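Local coordinates for protein probable arabinosyltransferase C (Mycobacterium tuberculosis, PDB 3PTY) that probably polymerises arabinose into the arabinan of mycobacterial cell-wall arabinogalactan, this chain being its C-terminal, lectin-like carbohydrate-binding domain, at residues G46-P54 with S148-N156; E177-A188 with I218-A229. All blocks are in the same frame, centred on the assembly; numbering follows the deposited sequence.

Interaction 1: G46-P54 with S148-N156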
loop_
_atom_site.group_PDB
_atom_site.type_symbol
_atom_site.label_atom_id
_atom_site.label_comp_id
_atom_site.label_asym_id
_atom_site.label_seq_id
_atom_site.Cartn_x
_atom_site.Cartn_y
_atom_site.Cartn_z
ATOM N N GLY A 46 10.844 -22.426 16.847
ATOM C CA GLY A 46 11.538 -23.135 15.779
ATOM C C GLY A 46 13.061 -23.088 15.846
ATOM O O GLY A 46 13.747 -23.744 15.056
ATOM N N MET A 47 13.593 -22.309 16.782
ATOM C CA MET A 47 15.041 -22.143 16.913
ATOM C C MET A 47 15.751 -23.492 17.062
ATOM O O MET A 47 15.305 -24.360 17.811
ATOM C CB MET A 47 15.367 -21.257 18.120
ATOM C CG MET A 47 14.993 -19.788 17.953
ATOM S SD MET A 47 16.075 -18.958 16.775
ATOM C CE MET A 47 15.242 -17.374 16.608
ATOM N N LEU A 48 16.850 -23.676 16.340
ATOM C CA LEU A 48 17.649 -24.887 16.493
ATOM C C LEU A 48 18.374 -24.830 17.826
ATOM O O LEU A 48 18.822 -23.765 18.241
ATOM C CB LEU A 48 18.686 -25.004 15.374
ATOM C CG LEU A 48 18.167 -25.042 13.939
ATOM C CD1 LEU A 48 19.333 -25.319 12.989
ATOM C CD2 LEU A 48 17.083 -26.102 13.789
ATOM N N ALA A 49 18.494 -25.973 18.493
ATOM C CA ALA A 49 19.294 -26.059 19.713
ATOM C C ALA A 49 20.775 -26.000 19.357
ATOM O O ALA A 49 21.207 -26.619 18.386
ATOM C CB ALA A 49 18.980 -27.355 20.466
ATOM N N PRO A 50 21.563 -25.246 20.132
ATOM C CA PRO A 50 23.012 -25.282 19.918
ATOM C C PRO A 50 23.524 -26.682 20.228
ATOM O O PRO A 50 22.962 -27.346 21.096
ATOM C CB PRO A 50 23.553 -24.300 20.967
ATOM C CG PRO A 50 22.387 -23.460 21.359
ATOM C CD PRO A 50 21.178 -24.331 21.218
ATOM N N VAL A 51 24.572 -27.125 19.544
ATOM C CA VAL A 51 25.130 -28.450 19.819
ATOM C C VAL A 51 25.819 -28.495 21.183
ATOM O O VAL A 51 25.547 -29.383 21.997
ATOM C CB VAL A 51 26.137 -28.886 18.739
ATOM C CG1 VAL A 51 26.828 -30.190 19.152
ATOM C CG2 VAL A 51 25.429 -29.048 17.398
ATOM N N THR A 52 26.711 -27.541 21.433
ATOM C CA THR A 52 27.473 -27.549 22.681
ATOM C C THR A 52 27.348 -26.273 23.518
ATOM O O THR A 52 27.343 -26.337 24.743
ATOM C CB THR A 52 28.969 -27.851 22.436
ATOM O OG1 THR A 52 29.492 -26.937 21.465
ATOM C CG2 THR A 52 29.152 -29.279 21.931
ATOM N N ALA A 53 27.239 -25.119 22.866
ATOM C CA ALA A 53 27.251 -23.847 23.590
ATOM C C ALA A 53 25.889 -23.476 24.179
ATOM O O ALA A 53 24.854 -23.825 23.620
ATOM C CB ALA A 53 27.757 -22.731 22.676
ATOM N N PRO A 54 25.884 -22.761 25.318
ATOM C CA PRO A 54 24.617 -22.218 25.815
ATOM C C PRO A 54 24.009 -21.290 24.766
ATOM O O PRO A 54 24.740 -20.723 23.956
ATOM C CB PRO A 54 25.035 -21.403 27.050
ATOM C CG PRO A 54 26.360 -21.946 27.448
ATOM C CD PRO A 54 27.024 -22.393 26.177
ATOM N N SER A 148 29.345 -18.605 13.752
ATOM C CA SER A 148 28.624 -19.058 14.930
ATOM C C SER A 148 29.150 -20.416 15.376
ATOM O O SER A 148 29.902 -21.076 14.655
ATOM C CB SER A 148 27.119 -19.167 14.644
ATOM O OG SER A 148 26.825 -20.363 13.921
ATOM N N GLY A 149 28.743 -20.832 16.569
ATOM C CA GLY A 149 28.932 -22.205 16.983
ATOM C C GLY A 149 27.975 -23.083 16.200
ATOM O O GLY A 149 27.138 -22.592 15.417
ATOM N N TRP A 150 28.084 -24.388 16.409
ATOM C CA TRP A 150 27.233 -25.342 15.712
ATOM C C TRP A 150 25.854 -25.481 16.344
ATOM O O TRP A 150 25.721 -25.520 17.572
ATOM C CB TRP A 150 27.908 -26.715 15.665
ATOM C CG TRP A 150 29.144 -26.747 14.819
ATOM C CD1 TRP A 150 30.441 -26.773 15.254
ATOM C CD2 TRP A 150 29.199 -26.768 13.387
ATOM N NE1 TRP A 150 31.300 -26.807 14.177
ATOM C CE2 TRP A 150 30.564 -26.814 13.019
ATOM C CE3 TRP A 150 28.227 -26.768 12.376
ATOM C CZ2 TRP A 150 30.985 -26.848 11.686
ATOM C CZ3 TRP A 150 28.647 -26.808 11.041
ATOM C CH2 TRP A 150 30.015 -26.845 10.713
ATOM N N TYR A 151 24.837 -25.582 15.487
ATOM C CA TYR A 151 23.462 -25.821 15.907
ATOM C C TYR A 151 23.003 -27.184 15.393
ATOM O O TYR A 151 23.394 -27.607 14.313
ATOM C CB TYR A 151 22.543 -24.736 15.345
ATOM C CG TYR A 151 22.776 -23.372 15.946
ATOM C CD1 TYR A 151 23.719 -22.502 15.399
ATOM C CD2 TYR A 151 22.058 -22.950 17.068
ATOM C CE1 TYR A 151 23.932 -21.244 15.946
ATOM C CE2 TYR A 151 22.275 -21.693 17.630
ATOM C CZ TYR A 151 23.210 -20.850 17.064
ATOM O OH TYR A 151 23.416 -19.599 17.596
ATOM N N ARG A 152 22.148 -27.849 16.160
ATOM C CA ARG A 152 21.721 -29.203 15.845
ATOM C C ARG A 152 20.523 -29.186 14.905
ATOM O O ARG A 152 19.525 -28.507 15.166
ATOM C CB ARG A 152 21.372 -29.936 17.143
ATOM C CG ARG A 152 20.963 -31.406 16.986
ATOM C CD ARG A 152 22.169 -32.343 16.821
ATOM N NE ARG A 152 23.051 -32.479 17.995
ATOM C CZ ARG A 152 22.752 -32.148 19.254
ATOM N NH1 ARG A 152 21.568 -31.645 19.576
ATOM N NH2 ARG A 152 23.655 -32.330 20.211
ATOM N N LEU A 153 20.617 -29.926 13.804
ATOM C CA LEU A 153 19.461 -30.109 12.926
ATOM C C LEU A 153 18.534 -31.144 13.545
ATOM O O LEU A 153 18.996 -32.081 14.189
ATOM C CB LEU A 153 19.894 -30.574 11.534
ATOM C CG LEU A 153 20.600 -29.566 10.629
ATOM C CD1 LEU A 153 21.236 -30.289 9.446
ATOM C CD2 LEU A 153 19.632 -28.496 10.134
ATOM N N PRO A 154 17.217 -30.979 13.350
ATOM C CA PRO A 154 16.230 -31.892 13.936
ATOM C C PRO A 154 16.331 -33.303 13.365
ATOM O O PRO A 154 16.710 -33.490 12.207
ATOM C CB PRO A 154 14.885 -31.279 13.514
ATOM C CG PRO A 154 15.193 -29.896 13.061
ATOM C CD PRO A 154 16.586 -29.932 12.531
ATOM N N THR A 155 15.996 -34.288 14.188
ATOM C CA THR A 155 15.830 -35.654 13.721
ATOM C C THR A 155 14.382 -36.060 13.965
ATOM O O THR A 155 13.797 -36.822 13.194
ATOM C CB THR A 155 16.780 -36.621 14.445
ATOM O OG1 THR A 155 16.657 -36.445 15.862
ATOM C CG2 THR A 155 18.218 -36.349 14.033
ATOM N N ASN A 156 13.805 -35.523 15.039
ATOM C CA ASN A 156 12.403 -35.754 15.365
ATOM C C ASN A 156 11.502 -34.995 14.399
ATOM O O ASN A 156 11.561 -33.770 14.316
ATOM C CB ASN A 156 12.119 -35.326 16.800
HETATM O O HOH W 1 17.699 -28.358 17.068
HETATM O O HOH W 2 27.224 -25.008 19.870
#
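A single backbone bridge between Pro50 and Tyr151 pins the loop that follows strand 37-40 beside strand 144-152, in the antiparallel sheet of the beta-sandwich, carbohydrate-binding C-terminal domain; it is a surface contact in which Leu48 and Tyr151 are the buried members. Two hydrogen bonds make the bridge. Arg152 N lies 2.7 Å from Ala49 O and almost straight ahead of that carbonyl (C=O...N 177°), while Val51 N, 2.8 Å from Trp150 O, is tilted 31° from the carbonyl plane. Neither bond calls on the nitrogen of Pro50, which has no N-H to give. Water extends the pairing at both ends: one molecule links Ala49 N to Arg152 O, and a second donates to Trp150 O and accepts from Ala53 N.

Leu48 fills the inner side. Its CB rests 3.9 Å from Tyr151 CB, and its CD2 meets Pro154 CD at 4.1 Å, the two side chains crossing at about a right angle. Leu48 O lies at the edge of the Tyr151 ring, near its plane, 3.5 Å from Tyr151 CD2, and Tyr151 CE2 touches Pro50 CG at 4.1 Å. Beyond these segments, Pro244, Pro245 and Ala58 also pack against this tyrosine.

On the outer side Val51 sets CG2 against Trp150 CB (3.8 Å). Its other methyl, CG1, points away from the backbone N (chi1 173°) and approaches Arg152 NH2 at 4.0 Å. The arginine chain, bent at both chi2 and chi3, runs roughly perpendicular to the valine and brings one guanidinium face over Val51 CA.

The direct polar hold is thus entirely main chain to main chain, supplemented by two waters, while the side chains contribute apolar packing; the guanidinium of Arg152 makes no hydrogen bond to the loop and meets Val51 by van der Waals contact.

Interaction 2: E177-A188 with I218-A229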
loop_
_atom_site.group_PDB
_atom_site.type_symbol
_atom_site.label_atom_id
_atom_site.label_comp_id
_atom_site.label_asym_id
_atom_site.label_seq_id
_atom_site.Cartn_x
_atom_site.Cartn_y
_atom_site.Cartn_z
ATOM N N GLU A 177 27.737 -12.915 1.129
ATOM C CA GLU A 177 28.330 -12.485 2.399
ATOM C C GLU A 177 27.776 -13.212 3.622
ATOM O O GLU A 177 28.342 -13.112 4.709
ATOM C CB GLU A 177 28.175 -10.976 2.593
ATOM C CG GLU A 177 29.033 -10.136 1.661
ATOM C CD GLU A 177 28.756 -8.653 1.822
ATOM O OE1 GLU A 177 29.341 -8.032 2.730
ATOM O OE2 GLU A 177 27.953 -8.107 1.040
ATOM N N VAL A 178 26.662 -13.920 3.453
ATOM C CA VAL A 178 26.076 -14.686 4.550
ATOM C C VAL A 178 25.774 -16.096 4.073
ATOM O O VAL A 178 25.024 -16.296 3.116
ATOM C CB VAL A 178 24.781 -14.033 5.092
ATOM C CG1 VAL A 178 24.181 -14.886 6.214
ATOM C CG2 VAL A 178 25.058 -12.621 5.594
ATOM N N ARG A 179 26.378 -17.079 4.723
ATOM C CA ARG A 179 26.213 -18.453 4.282
ATOM C C ARG A 179 25.875 -19.363 5.440
ATOM O O ARG A 179 26.181 -19.064 6.592
ATOM C CB ARG A 179 27.483 -18.947 3.572
ATOM C CG ARG A 179 27.853 -18.109 2.347
ATOM C CD ARG A 179 29.022 -18.712 1.571
ATOM N NE ARG A 179 28.665 -20.025 1.060
ATOM C CZ ARG A 179 28.293 -20.280 -0.191
ATOM N NH1 ARG A 179 28.250 -19.315 -1.100
ATOM N NH2 ARG A 179 27.973 -21.517 -0.533
ATOM N N LEU A 180 25.226 -20.471 5.113
ATOM C CA LEU A 180 24.946 -21.521 6.069
ATOM C C LEU A 180 25.859 -22.687 5.730
ATOM O O LEU A 180 25.823 -23.196 4.611
ATOM C CB LEU A 180 23.489 -21.970 5.922
ATOM C CG LEU A 180 23.014 -23.125 6.808
ATOM C CD1 LEU A 180 22.652 -22.628 8.197
ATOM C CD2 LEU A 180 21.824 -23.814 6.162
ATOM N N GLN A 181 26.682 -23.106 6.684
ATOM C CA GLN A 181 27.521 -24.283 6.494
ATOM C C GLN A 181 26.894 -25.466 7.219
ATOM O O GLN A 181 26.262 -25.294 8.258
ATOM C CB GLN A 181 28.931 -24.029 7.031
ATOM C CG GLN A 181 29.671 -22.897 6.336
ATOM C CD GLN A 181 31.106 -22.765 6.811
ATOM O OE1 GLN A 181 31.472 -23.294 7.856
ATOM N NE2 GLN A 181 31.926 -22.053 6.042
ATOM N N TRP A 182 27.061 -26.663 6.662
ATOM C CA TRP A 182 26.584 -27.877 7.310
ATOM C C TRP A 182 27.721 -28.865 7.537
ATOM O O TRP A 182 28.803 -28.742 6.947
ATOM C CB TRP A 182 25.467 -28.538 6.495
ATOM C CG TRP A 182 25.862 -28.884 5.082
ATOM C CD1 TRP A 182 26.699 -29.896 4.683
ATOM C CD2 TRP A 182 25.415 -28.237 3.886
ATOM N NE1 TRP A 182 26.805 -29.902 3.310
ATOM C CE2 TRP A 182 26.024 -28.895 2.799
ATOM C CE3 TRP A 182 24.556 -27.160 3.627
ATOM C CZ2 TRP A 182 25.803 -28.512 1.473
ATOM C CZ3 TRP A 182 24.339 -26.779 2.304
ATOM C CH2 TRP A 182 24.963 -27.454 1.248
ATOM N N ALA A 183 27.461 -29.861 8.375
ATOM C CA ALA A 183 28.483 -30.833 8.741
ATOM C C ALA A 183 27.870 -32.063 9.388
ATOM O O ALA A 183 26.779 -31.994 9.965
ATOM C CB ALA A 183 29.500 -30.193 9.697
ATOM N N THR A 184 28.577 -33.186 9.279
ATOM C CA THR A 184 28.279 -34.371 10.069
ATOM C C THR A 184 28.904 -34.181 11.451
ATOM O O THR A 184 29.698 -33.259 11.655
ATOM C CB THR A 184 28.924 -35.621 9.444
ATOM O OG1 THR A 184 30.344 -35.446 9.424
ATOM C CG2 THR A 184 28.420 -35.837 8.015
ATOM N N ASP A 185 28.563 -35.054 12.395
ATOM C CA ASP A 185 29.159 -34.988 13.727
ATOM C C ASP A 185 30.678 -35.045 13.640
ATOM O O ASP A 185 31.383 -34.283 14.303
ATOM C CB ASP A 185 28.651 -36.133 14.602
ATOM C CG ASP A 185 27.244 -35.900 15.110
ATOM O OD1 ASP A 185 26.702 -34.789 14.901
ATOM O OD2 ASP A 185 26.677 -36.827 15.729
ATOM N N GLU A 186 31.171 -35.950 12.803
ATOM C CA GLU A 186 32.604 -36.161 12.630
ATOM C C GLU A 186 33.314 -34.925 12.078
ATOM O O GLU A 186 34.376 -34.537 12.566
ATOM C CB GLU A 186 32.834 -37.349 11.692
ATOM C CG GLU A 186 34.021 -38.211 12.049
ATOM C CD GLU A 186 34.163 -39.399 11.116
ATOM O OE1 GLU A 186 33.750 -40.514 11.502
ATOM O OE2 GLU A 186 34.669 -39.212 9.989
ATOM N N GLN A 187 32.734 -34.316 11.047
ATOM C CA GLN A 187 33.302 -33.105 10.458
ATOM C C GLN A 187 33.315 -31.954 11.461
ATOM O O GLN A 187 34.320 -31.257 11.609
ATOM C CB GLN A 187 32.513 -32.698 9.207
ATOM C CG GLN A 187 32.772 -33.597 7.990
ATOM C CD GLN A 187 31.704 -33.459 6.915
ATOM O OE1 GLN A 187 30.612 -32.951 7.170
ATOM N NE2 GLN A 187 32.013 -33.926 5.706
ATOM N N ALA A 188 32.193 -31.753 12.148
ATOM C CA ALA A 188 32.083 -30.656 13.104
ATOM C C ALA A 188 33.139 -30.786 14.207
ATOM O O ALA A 188 33.817 -29.816 14.552
ATOM C CB ALA A 188 30.686 -30.615 13.703
ATOM N N ILE A 218 20.151 -29.105 1.894
ATOM C CA ILE A 218 21.062 -29.651 2.899
ATOM C C ILE A 218 21.121 -31.173 2.814
ATOM O O ILE A 218 20.091 -31.837 2.892
ATOM C CB ILE A 218 20.641 -29.257 4.326
ATOM C CG1 ILE A 218 20.475 -27.739 4.438
ATOM C CG2 ILE A 218 21.668 -29.759 5.343
ATOM C CD1 ILE A 218 20.112 -27.275 5.844
ATOM N N PRO A 219 22.330 -31.736 2.657
ATOM C CA PRO A 219 22.433 -33.195 2.520
ATOM C C PRO A 219 21.853 -33.927 3.731
ATOM O O PRO A 219 21.967 -33.452 4.859
ATOM C CB PRO A 219 23.948 -33.439 2.421
ATOM C CG PRO A 219 24.521 -32.134 1.959
ATOM C CD PRO A 219 23.641 -31.073 2.580
ATOM N N SER A 220 21.262 -35.089 3.488
ATOM C CA SER A 220 20.562 -35.850 4.524
ATOM C C SER A 220 21.466 -36.333 5.654
ATOM O O SER A 220 20.990 -36.628 6.747
ATOM C CB SER A 220 19.843 -37.049 3.896
ATOM O OG SER A 220 20.779 -37.950 3.327
ATOM N N THR A 221 22.765 -36.418 5.390
ATOM C CA THR A 221 23.720 -36.848 6.401
ATOM C C THR A 221 24.218 -35.696 7.275
ATOM O O THR A 221 24.916 -35.919 8.256
ATOM C CB THR A 221 24.950 -37.471 5.755
ATOM O OG1 THR A 221 25.457 -36.567 4.768
ATOM C CG2 THR A 221 24.599 -38.805 5.097
ATOM N N ALA A 222 23.892 -34.459 6.914
ATOM C CA ALA A 222 24.282 -33.335 7.759
ATOM C C ALA A 222 23.540 -33.420 9.089
ATOM O O ALA A 222 22.348 -33.718 9.119
ATOM C CB ALA A 222 23.981 -32.014 7.068
ATOM N N THR A 223 24.238 -33.161 10.189
ATOM C CA THR A 223 23.581 -33.172 11.498
ATOM C C THR A 223 23.676 -31.824 12.205
ATOM O O THR A 223 22.959 -31.575 13.176
ATOM C CB THR A 223 24.203 -34.221 12.430
ATOM O OG1 THR A 223 25.620 -34.019 12.482
ATOM C CG2 THR A 223 23.896 -35.641 11.936
ATOM N N GLN A 224 24.572 -30.965 11.729
ATOM C CA GLN A 224 24.822 -29.681 12.379
ATOM C C GLN A 224 24.964 -28.572 11.342
ATOM O O GLN A 224 25.405 -28.822 10.220
ATOM C CB GLN A 224 26.100 -29.756 13.228
ATOM C CG GLN A 224 26.131 -30.922 14.201
ATOM C CD GLN A 224 27.375 -30.941 15.073
ATOM O OE1 GLN A 224 28.001 -29.904 15.321
ATOM N NE2 GLN A 224 27.732 -32.127 15.560
ATOM N N VAL A 225 24.595 -27.347 11.714
ATOM C CA VAL A 225 24.797 -26.208 10.825
ATOM C C VAL A 225 25.335 -25.026 11.608
ATOM O O VAL A 225 25.165 -24.949 12.824
ATOM C CB VAL A 225 23.497 -25.772 10.118
ATOM C CG1 VAL A 225 22.982 -26.878 9.201
ATOM C CG2 VAL A 225 22.434 -25.360 11.151
ATOM N N ARG A 226 25.985 -24.104 10.911
ATOM C CA ARG A 226 26.402 -22.856 11.542
ATOM C C ARG A 226 26.318 -21.728 10.531
ATOM O O ARG A 226 26.274 -21.973 9.325
ATOM C CB ARG A 226 27.821 -22.972 12.107
ATOM C CG ARG A 226 28.912 -23.071 11.046
ATOM C CD ARG A 226 30.310 -23.186 11.680
ATOM N NE ARG A 226 31.328 -23.482 10.674
ATOM C CZ ARG A 226 32.578 -23.849 10.946
ATOM N NH1 ARG A 226 32.995 -23.961 12.209
ATOM N NH2 ARG A 226 33.417 -24.101 9.948
ATOM N N LEU A 227 26.304 -20.498 11.032
ATOM C CA LEU A 227 26.257 -19.311 10.191
ATOM C C LEU A 227 27.640 -18.705 10.052
ATOM O O LEU A 227 28.409 -18.663 11.015
ATOM C CB LEU A 227 25.333 -18.253 10.815
ATOM C CG LEU A 227 23.892 -18.671 11.090
ATOM C CD1 LEU A 227 23.114 -17.503 11.708
ATOM C CD2 LEU A 227 23.234 -19.158 9.798
ATOM N N VAL A 228 27.953 -18.222 8.857
ATOM C CA VAL A 228 29.185 -17.476 8.657
ATOM C C VAL A 228 28.854 -16.219 7.878
ATOM O O VAL A 228 28.043 -16.244 6.950
ATOM C CB VAL A 228 30.258 -18.304 7.924
ATOM C CG1 VAL A 228 30.611 -19.558 8.736
ATOM C CG2 VAL A 228 29.787 -18.679 6.530
ATOM N N ALA A 229 29.459 -15.110 8.277
ATOM C CA ALA A 229 29.190 -13.842 7.633
ATOM C C ALA A 229 30.494 -13.084 7.470
ATOM O O ALA A 229 31.375 -13.152 8.327
ATOM C CB ALA A 229 28.183 -13.017 8.450
HETATM O O HOH W 3 30.321 -33.466 16.679
#
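Ile218 leads the second segment into the contact, its CD1 lying 3.9 Å from Leu180 CD2. Pro219 then lays its CD over one face of Trp182, 3.5 Å from the centroid of the five-membered ring and 20° off the normal, a CH-pi contact; a chi1 of 57° puts Trp182 CG between its own backbone N and carbonyl carbon. Ala222, which closes a type I turn begun at Pro219, presses its CB on Trp182 CB. Thr223 and Gln224 both face Ala183 in a classic beta bulge, their N-H groups sharing Ala183 O. Their side chains converge on one carboxylate oxygen: Thr223 OG1 (2.8 Å) and Gln224 NE2 (2.9 Å) reach Asp185 OD1 from opposite faces of its plane.

Antiparallel pairing follows: Arg226-Gln181 and Val228-Arg179 are hydrogen-bonded pairs, Val225-Trp182, Leu227-Leu180 and Ala229-Val178 non-hydrogen-bonded ones. Val225 CB packs 3.8 Å from Leu180 CD1. Arg226, extended from CG to NE, grips Gln181 OE1 side-on through NE (2.8 Å) and NH2 (3.0 Å), although the amide and guanidinium planes stand 44° apart. Val228 CG1 touches Gln181 CD.

This strand pair, ended by the bulge and by helix 185-189 with its Thr184-Gln187 capping box, lies inside the antiparallel sheet of the beta-sandwich domain: strand 195-202 flanks strand 178-183, strand 144-152 flanks strand 224-231, and strand 164-171 packs on Leu180 and Leu227.

In the fold
Interactions 1 and 2 belong to the same antiparallel sheet, their centres 11 Å apart, and follow in series along the chain, interaction 1 closing before interaction 2 opens. Neighbouring strands 144-152 and 224-231 join them through probable hydrogen bonds from Tyr151 N to Val225 O and from Ser148 N to Leu227 O. Loop 46-54 and strands 144-152, 224-231 and 178-183 thus form one continuous run of backbone pairing. Glu177, about 7 Å from the calcium ion, bonds through its carboxylate to Asp174 N and to NE2 of His238, a calcium ligand, and so is second shell. Both contacts therefore probably build one side of the sheet next to the calcium site, whereas the arabinofuranoside pocket (Val18, Gly19, Asn22, Asp333, Arg337) forms elsewhere.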